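Local coordinates for protein desmoplakin (Homo sapiens, PDB 3R6N) that probably links intermediate filaments to the desmosome in cell-cell adhesion, this plakin-domain fragment forming a rigid rod of spectrin repeats, at residues A[48-58]-A[75-86]. Sequence-based numbering, arbitrary orientation.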
ATOM      1  N   HIS A  48     -19.875 -33.113  45.956  1.00 89.00           N
ATOM      2  CA  HIS A  48     -19.082 -32.478  47.001  1.00 90.50           C
ATOM      3  C   HIS A  48     -19.917 -32.222  48.248  1.00 93.19           C
ATOM      4  O   HIS A  48     -19.525 -32.601  49.351  1.00 93.94           O
ATOM      5  CB  HIS A  48     -18.493 -31.164  46.499  1.00 91.23           C
ATOM      6  CG  HIS A  48     -17.691 -30.430  47.526  1.00 92.91           C
ATOM      7  ND1 HIS A  48     -16.346 -30.661  47.724  1.00 89.09           N
ATOM      8  CD2 HIS A  48     -18.041 -29.469  48.413  1.00 96.71           C
ATOM      9  CE1 HIS A  48     -15.904 -29.873  48.687  1.00 90.50           C
ATOM     10  NE2 HIS A  48     -16.914 -29.141  49.123  1.00 94.91           N
ATOM     11  N   ASN A  49     -21.064 -31.573  48.073  1.00110.72           N
ATOM     12  CA  ASN A  49     -21.966 -31.314  49.189  1.00113.69           C
ATOM     13  C   ASN A  49     -22.513 -32.612  49.769  1.00112.98           C
ATOM     14  O   ASN A  49     -23.095 -32.627  50.853  1.00115.22           O
ATOM     15  CB  ASN A  49     -23.114 -30.397  48.758  1.00115.92           C
ATOM     16  CG  ASN A  49     -22.659 -28.971  48.507  1.00117.23           C
ATOM     17  OD1 ASN A  49     -21.748 -28.472  49.168  1.00117.29           O
ATOM     18  ND2 ASN A  49     -23.292 -28.307  47.547  1.00118.55           N
ATOM     19  N   SER A  50     -22.314 -33.703  49.037  1.00108.43           N
ATOM     20  CA  SER A  50     -22.774 -35.017  49.464  1.00107.72           C
ATOM     21  C   SER A  50     -21.782 -35.654  50.431  1.00107.14           C
ATOM     22  O   SER A  50     -22.171 -36.226  51.450  1.00108.05           O
ATOM     23  CB  SER A  50     -22.984 -35.923  48.250  1.00105.51           C
ATOM     24  OG  SER A  50     -23.587 -37.149  48.621  1.00105.36           O
ATOM     25  N   ILE A  51     -20.496 -35.553  50.111  1.00 94.21           N
ATOM     26  CA  ILE A  51     -19.463 -36.122  50.963  1.00 93.87           C
ATOM     27  C   ILE A  51     -19.139 -35.179  52.118  1.00 96.47           C
ATOM     28  O   ILE A  51     -18.621 -35.600  53.151  1.00 97.08           O
ATOM     29  CB  ILE A  51     -18.171 -36.434  50.182  1.00 91.85           C
ATOM     30  CG1 ILE A  51     -17.309 -35.183  50.046  1.00 92.69           C
ATOM     31  CG2 ILE A  51     -18.492 -37.041  48.822  1.00 89.88           C
ATOM     32  CD1 ILE A  51     -15.935 -35.471  49.497  1.00 91.24           C
ATOM     33  N   GLY A  52     -19.439 -33.899  51.932  1.00132.50           N
ATOM     34  CA  GLY A  52     -19.294 -32.935  53.004  1.00135.78           C
ATOM     35  C   GLY A  52     -20.288 -33.253  54.101  1.00137.74           C
ATOM     36  O   GLY A  52     -19.990 -33.118  55.287  1.00139.89           O
ATOM     37  N   ASP A  53     -21.477 -33.689  53.697  1.00121.50           N
ATOM     38  CA  ASP A  53     -22.517 -34.072  54.641  1.00123.32           C
ATOM     39  C   ASP A  53     -22.229 -35.439  55.239  1.00121.62           C
ATOM     40  O   ASP A  53     -22.753 -35.792  56.296  1.00123.25           O
ATOM     41  CB  ASP A  53     -23.884 -34.081  53.961  1.00123.56           C
ATOM     42  CG  ASP A  53     -24.449 -32.690  53.772  1.00126.62           C
ATOM     43  OD1 ASP A  53     -23.677 -31.776  53.408  1.00126.86           O
ATOM     44  OD2 ASP A  53     -25.665 -32.507  53.996  1.00129.07           O
ATOM     45  N   TYR A  54     -21.385 -36.205  54.560  1.00 91.65           N
ATOM     46  CA  TYR A  54     -21.077 -37.562  54.988  1.00 90.06           C
ATOM     47  C   TYR A  54     -20.164 -37.595  56.210  1.00 91.19           C
ATOM     48  O   TYR A  54     -19.991 -38.642  56.829  1.00 90.53           O
ATOM     49  CB  TYR A  54     -20.439 -38.341  53.843  1.00 87.08           C
ATOM     50  CG  TYR A  54     -20.394 -39.831  54.067  1.00 85.73           C
ATOM     51  CD1 TYR A  54     -21.540 -40.602  53.935  1.00 85.69           C
ATOM     52  CD2 TYR A  54     -19.205 -40.470  54.396  1.00 84.81           C
ATOM     53  CE1 TYR A  54     -21.508 -41.968  54.132  1.00 84.77           C
ATOM     54  CE2 TYR A  54     -19.161 -41.840  54.595  1.00 83.88           C
ATOM     55  CZ  TYR A  54     -20.316 -42.584  54.461  1.00 83.85           C
ATOM     56  OH  TYR A  54     -20.287 -43.946  54.653  1.00 83.24           O
ATOM     57  N   ARG A  55     -19.581 -36.452  56.552  1.00109.74           N
ATOM     58  CA  ARG A  55     -18.683 -36.381  57.697  1.00111.32           C
ATOM     59  C   ARG A  55     -19.399 -36.791  58.976  1.00113.22           C
ATOM     60  O   ARG A  55     -18.815 -37.439  59.844  1.00113.39           O
ATOM     61  CB  ARG A  55     -18.096 -34.978  57.855  1.00113.91           C
ATOM     62  CG  ARG A  55     -17.121 -34.857  59.015  1.00116.09           C
ATOM     63  CD  ARG A  55     -15.827 -34.174  58.596  1.00116.58           C
ATOM     64  NE  ARG A  55     -14.683 -34.672  59.359  1.00116.85           N
ATOM     65  CZ  ARG A  55     -13.426 -34.280  59.172  1.00117.25           C
ATOM     66  NH1 ARG A  55     -13.136 -33.375  58.245  1.00117.29           N
ATOM     67  NH2 ARG A  55     -12.456 -34.794  59.916  1.00117.79           N
ATOM     68  N   TRP A  56     -20.668 -36.412  59.081  1.00158.69           N
ATOM     69  CA  TRP A  56     -21.463 -36.723  60.262  1.00160.87           C
ATOM     70  C   TRP A  56     -21.960 -38.163  60.251  1.00158.54           C
ATOM     71  O   TRP A  56     -22.045 -38.805  61.297  1.00159.28           O
ATOM     72  CB  TRP A  56     -22.626 -35.739  60.403  1.00164.18           C
ATOM     73  CG  TRP A  56     -22.190 -34.395  60.906  1.00167.83           C
ATOM     74  CD1 TRP A  56     -22.271 -33.933  62.188  1.00171.81           C
ATOM     75  CD2 TRP A  56     -21.584 -33.344  60.139  1.00168.17           C
ATOM     76  NE1 TRP A  56     -21.762 -32.659  62.265  1.00174.89           N
ATOM     77  CE2 TRP A  56     -21.333 -32.274  61.022  1.00172.64           C
ATOM     78  CE3 TRP A  56     -21.235 -33.204  58.792  1.00165.36           C
ATOM     79  CZ2 TRP A  56     -20.747 -31.081  60.601  1.00174.40           C
ATOM     80  CZ3 TRP A  56     -20.653 -32.018  58.377  1.00166.84           C
ATOM     81  CH2 TRP A  56     -20.417 -30.973  59.278  1.00171.33           C
ATOM     82  N   GLN A  57     -22.285 -38.670  59.068  1.00128.17           N
ATOM     83  CA  GLN A  57     -22.646 -40.073  58.930  1.00126.15           C
ATOM     84  C   GLN A  57     -21.437 -40.910  59.327  1.00124.63           C
ATOM     85  O   GLN A  57     -21.571 -42.002  59.878  1.00124.13           O
ATOM     86  CB  GLN A  57     -23.059 -40.379  57.490  1.00124.10           C
ATOM     87  CG  GLN A  57     -24.248 -41.326  57.353  1.00123.93           C
ATOM     88  CD  GLN A  57     -23.943 -42.737  57.823  1.00122.74           C
ATOM     89  OE1 GLN A  57     -23.872 -43.003  59.024  1.00123.86           O
ATOM     90  NE2 GLN A  57     -23.769 -43.653  56.875  1.00120.75           N
ATOM     91  N   LEU A  58     -20.252 -40.374  59.050  1.00105.57           N
ATOM     92  CA  LEU A  58     -19.001 -41.051  59.372  1.00104.54           C
ATOM     93  C   LEU A  58     -18.674 -40.944  60.854  1.00106.78           C
ATOM     94  O   LEU A  58     -18.127 -41.872  61.446  1.00106.23           O
ATOM     95  CB  LEU A  58     -17.848 -40.465  58.556  1.00103.73           C
ATOM     96  CG  LEU A  58     -16.497 -41.158  58.744  1.00102.89           C
ATOM     97  CD1 LEU A  58     -16.513 -42.534  58.095  1.00100.59           C
ATOM     98  CD2 LEU A  58     -15.368 -40.310  58.179  1.00103.05           C
ATOM     99  N   GLU A  75     -10.867 -42.759  58.643  1.00 99.45           N
ATOM    100  CA  GLU A  75     -10.587 -41.334  58.729  1.00101.09           C
ATOM    101  C   GLU A  75      -9.566 -40.911  57.678  1.00100.68           C
ATOM    102  O   GLU A  75      -9.630 -39.805  57.148  1.00101.03           O
ATOM    103  CB  GLU A  75     -10.092 -40.967  60.128  1.00103.91           C
ATOM    104  CG  GLU A  75     -10.078 -39.471  60.404  1.00106.37           C
ATOM    105  CD  GLU A  75     -11.464 -38.852  60.322  1.00106.37           C
ATOM    106  OE1 GLU A  75     -12.460 -39.605  60.404  1.00104.99           O
ATOM    107  OE2 GLU A  75     -11.561 -37.613  60.173  1.00108.01           O
ATOM    108  N   GLU A  76      -8.626 -41.801  57.378  1.00 91.52           N
ATOM    109  CA  GLU A  76      -7.574 -41.502  56.417  1.00 91.40           C
ATOM    110  C   GLU A  76      -8.131 -41.487  55.001  1.00 89.17           C
ATOM    111  O   GLU A  76      -7.685 -40.712  54.153  1.00 89.07           O
ATOM    112  CB  GLU A  76      -6.430 -42.513  56.539  1.00 91.97           C
ATOM    113  CG  GLU A  76      -5.290 -42.304  55.549  1.00 92.21           C
ATOM    114  CD  GLU A  76      -5.574 -42.910  54.185  1.00 90.11           C
ATOM    115  OE1 GLU A  76      -6.091 -44.048  54.130  1.00 89.18           O
ATOM    116  OE2 GLU A  76      -5.286 -42.244  53.167  1.00 89.61           O
ATOM    117  N   GLU A  77      -9.109 -42.352  54.750  1.00 90.42           N
ATOM    118  CA  GLU A  77      -9.756 -42.412  53.449  1.00 88.59           C
ATOM    119  C   GLU A  77     -10.642 -41.196  53.238  1.00 88.45           C
ATOM    120  O   GLU A  77     -10.643 -40.595  52.168  1.00 87.65           O
ATOM    121  CB  GLU A  77     -10.595 -43.679  53.321  1.00 87.54           C
ATOM    122  CG  GLU A  77     -11.232 -43.854  51.960  1.00 86.08           C
ATOM    123  CD  GLU A  77     -10.204 -44.052  50.858  1.00 85.89           C
ATOM    124  OE1 GLU A  77      -9.233 -44.812  51.078  1.00 86.72           O
ATOM    125  OE2 GLU A  77     -10.364 -43.445  49.774  1.00 85.12           O
ATOM    126  N   TYR A  78     -11.398 -40.835  54.266  1.00 75.81           N
ATOM    127  CA  TYR A  78     -12.311 -39.709  54.162  1.00 76.26           C
ATOM    128  C   TYR A  78     -11.566 -38.392  53.964  1.00 77.50           C
ATOM    129  O   TYR A  78     -11.938 -37.581  53.115  1.00 77.11           O
ATOM    130  CB  TYR A  78     -13.227 -39.625  55.383  1.00 77.68           C
ATOM    131  CG  TYR A  78     -14.180 -38.460  55.310  1.00 78.73           C
ATOM    132  CD1 TYR A  78     -15.398 -38.573  54.659  1.00 77.69           C
ATOM    133  CD2 TYR A  78     -13.851 -37.237  55.873  1.00 81.17           C
ATOM    134  CE1 TYR A  78     -16.267 -37.502  54.581  1.00 78.99           C
ATOM    135  CE2 TYR A  78     -14.711 -36.161  55.800  1.00 82.60           C
ATOM    136  CZ  TYR A  78     -15.918 -36.297  55.154  1.00 81.47           C
ATOM    137  OH  TYR A  78     -16.774 -35.219  55.083  1.00 83.21           O
ATOM    138  N   GLU A  79     -10.513 -38.182  54.749  1.00103.59           N
ATOM    139  CA  GLU A  79      -9.738 -36.949  54.667  1.00105.37           C
ATOM    140  C   GLU A  79      -9.056 -36.840  53.309  1.00103.88           C
ATOM    141  O   GLU A  79      -8.777 -35.743  52.828  1.00104.64           O
ATOM    142  CB  GLU A  79      -8.701 -36.885  55.792  1.00107.91           C
ATOM    143  CG  GLU A  79      -8.555 -35.506  56.421  1.00111.14           C
ATOM    144  CD  GLU A  79      -9.794 -35.086  57.194  1.00112.47           C
ATOM    145  OE1 GLU A  79     -10.414 -35.960  57.838  1.00111.98           O
ATOM    146  OE2 GLU A  79     -10.151 -33.888  57.154  1.00114.26           O
ATOM    147  N   ASN A  80      -8.795 -37.994  52.700  1.00 87.83           N
ATOM    148  CA  ASN A  80      -8.173 -38.063  51.384  1.00 86.53           C
ATOM    149  C   ASN A  80      -9.176 -37.721  50.283  1.00 84.79           C
ATOM    150  O   ASN A  80      -8.860 -36.980  49.354  1.00 84.49           O
ATOM    151  CB  ASN A  80      -7.569 -39.454  51.159  1.00 85.79           C
ATOM    152  CG  ASN A  80      -6.650 -39.511  49.952  1.00 85.36           C
ATOM    153  OD1 ASN A  80      -7.047 -39.174  48.837  1.00 84.01           O
ATOM    154  ND2 ASN A  80      -5.411 -39.941  50.173  1.00 86.77           N
ATOM    155  N   LEU A  81     -10.387 -38.260  50.407  1.00 76.84           N
ATOM    156  CA  LEU A  81     -11.479 -37.972  49.480  1.00 75.59           C
ATOM    157  C   LEU A  81     -11.833 -36.497  49.550  1.00 76.63           C
ATOM    158  O   LEU A  81     -11.892 -35.810  48.535  1.00 74.24           O
ATOM    159  CB  LEU A  81     -12.716 -38.796  49.850  1.00 75.11           C
ATOM    160  CG  LEU A  81     -13.758 -39.142  48.783  1.00 76.19           C
ATOM    161  CD1 LEU A  81     -15.082 -39.479  49.449  1.00 76.61           C
ATOM    162  CD2 LEU A  81     -13.944 -38.015  47.788  1.00 75.89           C
ATOM    163  N   LEU A  82     -12.071 -36.018  50.763  1.00 78.90           N
ATOM    164  CA  LEU A  82     -12.470 -34.638  50.978  1.00 78.70           C
ATOM    165  C   LEU A  82     -11.485 -33.658  50.353  1.00 77.27           C
ATOM    166  O   LEU A  82     -11.887 -32.638  49.798  1.00 72.08           O
ATOM    167  CB  LEU A  82     -12.614 -34.358  52.474  1.00 78.02           C
ATOM    168  CG  LEU A  82     -13.282 -33.032  52.825  1.00 79.08           C
ATOM    169  CD1 LEU A  82     -14.571 -32.868  52.035  1.00 78.64           C
ATOM    170  CD2 LEU A  82     -13.548 -32.959  54.313  1.00 82.75           C
ATOM    171  N   LYS A  83     -10.196 -33.972  50.446  1.00 85.77           N
ATOM    172  CA  LYS A  83      -9.151 -33.119  49.891  1.00 85.58           C
ATOM    173  C   LYS A  83      -9.238 -33.091  48.371  1.00 82.28           C
ATOM    174  O   LYS A  83      -9.162 -32.028  47.750  1.00 80.70           O
ATOM    175  CB  LYS A  83      -7.771 -33.614  50.326  1.00 89.48           C
ATOM    176  CG  LYS A  83      -6.603 -32.794  49.801  1.00 90.79           C
ATOM    177  CD  LYS A  83      -5.288 -33.282  50.398  1.00 93.21           C
ATOM    178  CE  LYS A  83      -4.089 -32.513  49.857  1.00 94.72           C
ATOM    179  NZ  LYS A  83      -3.799 -32.824  48.426  1.00 92.44           N
ATOM    180  N   ALA A  84      -9.395 -34.271  47.780  1.00 77.20           N
ATOM    181  CA  ALA A  84      -9.505 -34.403  46.335  1.00 74.46           C
ATOM    182  C   ALA A  84     -10.768 -33.714  45.835  1.00 71.84           C
ATOM    183  O   ALA A  84     -10.773 -33.102  44.770  1.00 69.68           O
ATOM    184  CB  ALA A  84      -9.507 -35.872  45.942  1.00 75.08           C
ATOM    185  N   SER A  85     -11.839 -33.819  46.613  1.00 79.01           N
ATOM    186  CA  SER A  85     -13.108 -33.203  46.253  1.00 78.56           C
ATOM    187  C   SER A  85     -12.963 -31.690  46.131  1.00 78.14           C
ATOM    188  O   SER A  85     -13.457 -31.089  45.179  1.00 77.01           O
ATOM    189  CB  SER A  85     -14.188 -33.554  47.278  1.00 81.41           C
ATOM    190  OG  SER A  85     -15.448 -33.032  46.894  1.00 82.74           O
ATOM    191  N   PHE A  86     -12.281 -31.076  47.093  1.00 95.44           N
ATOM    192  CA  PHE A  86     -12.031 -29.640  47.038  1.00 94.92           C
ATOM    193  C   PHE A  86     -11.211 -29.267  45.809  1.00 91.81           C
ATOM    194  O   PHE A  86     -11.563 -28.345  45.073  1.00 89.60           O
ATOM    195  CB  PHE A  86     -11.323 -29.157  48.303  1.00 97.41           C
ATOM    196  CG  PHE A  86     -12.256 -28.822  49.431  1.00100.03           C
ATOM    197  CD1 PHE A  86     -12.462 -29.718  50.468  1.00102.95           C
ATOM    198  CD2 PHE A  86     -12.927 -27.609  49.457  1.00100.19           C
ATOM    199  CE1 PHE A  86     -13.319 -29.411  51.508  1.00106.23           C
ATOM    200  CE2 PHE A  86     -13.788 -27.296  50.498  1.00103.97           C
ATOM    201  CZ  PHE A  86     -13.983 -28.201  51.523  1.00106.95           C
TER
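Tyr78 extends its phenol across to helix 34-64, where OH donates to Ile51 O at 2.7 Å, the donor tilted somewhat from the carbonyl plane. The helix is kinked here: the N of Arg55 makes no bond to the turn before and Tyr54 N bonds only weakly to Ile51 O, so the tyrosine hydroxyl serves a carbonyl that regular helical bonding would have claimed. One turn or so away His48 ND1 and Ser85 OG lie 2.7 Å apart, a bond in which either may donate; serine is small enough for the backbones to close to 6.1 Å between His48 CA and Ser85 CA.

The same imidazole makes a T-shaped stack. With CG anti to the backbone N (chi1 179°), His48 projects its CE1 edge over the centre of the Phe86 ring, the planes standing at 83°.

The segments run antiparallel at 150°, packed side by side in a rod built of spectrin repeats; helix 5-24 packs against the same core, its Trp17 stacking on Tyr54 and touching Ile51, and its Met18 touching Tyr78. Knobs-into-holes packing is evident: Tyr78 enters a hole formed by Ile51, Gly52, Arg55 and Leu58. Ile51 directs CD1 between Leu81, Leu82 and Ser85, coming within 3.7 Å of Leu81 CD2, while Leu58 CD2 lies against CB and CG of Tyr78.

Charge closes the flank. The long, bent Arg55 chain passes the Tyr78 ring and ends between two acids one turn apart: NH2 meets Glu75 OE2 at 3.0 Å and Glu79 OE1 at 3.1 Å, while NH1 donates to the syn lone pair of Glu79 OE2. Lys62 pairs with Glu75 OE1, so both carboxylate oxygens of Glu75 face a cation.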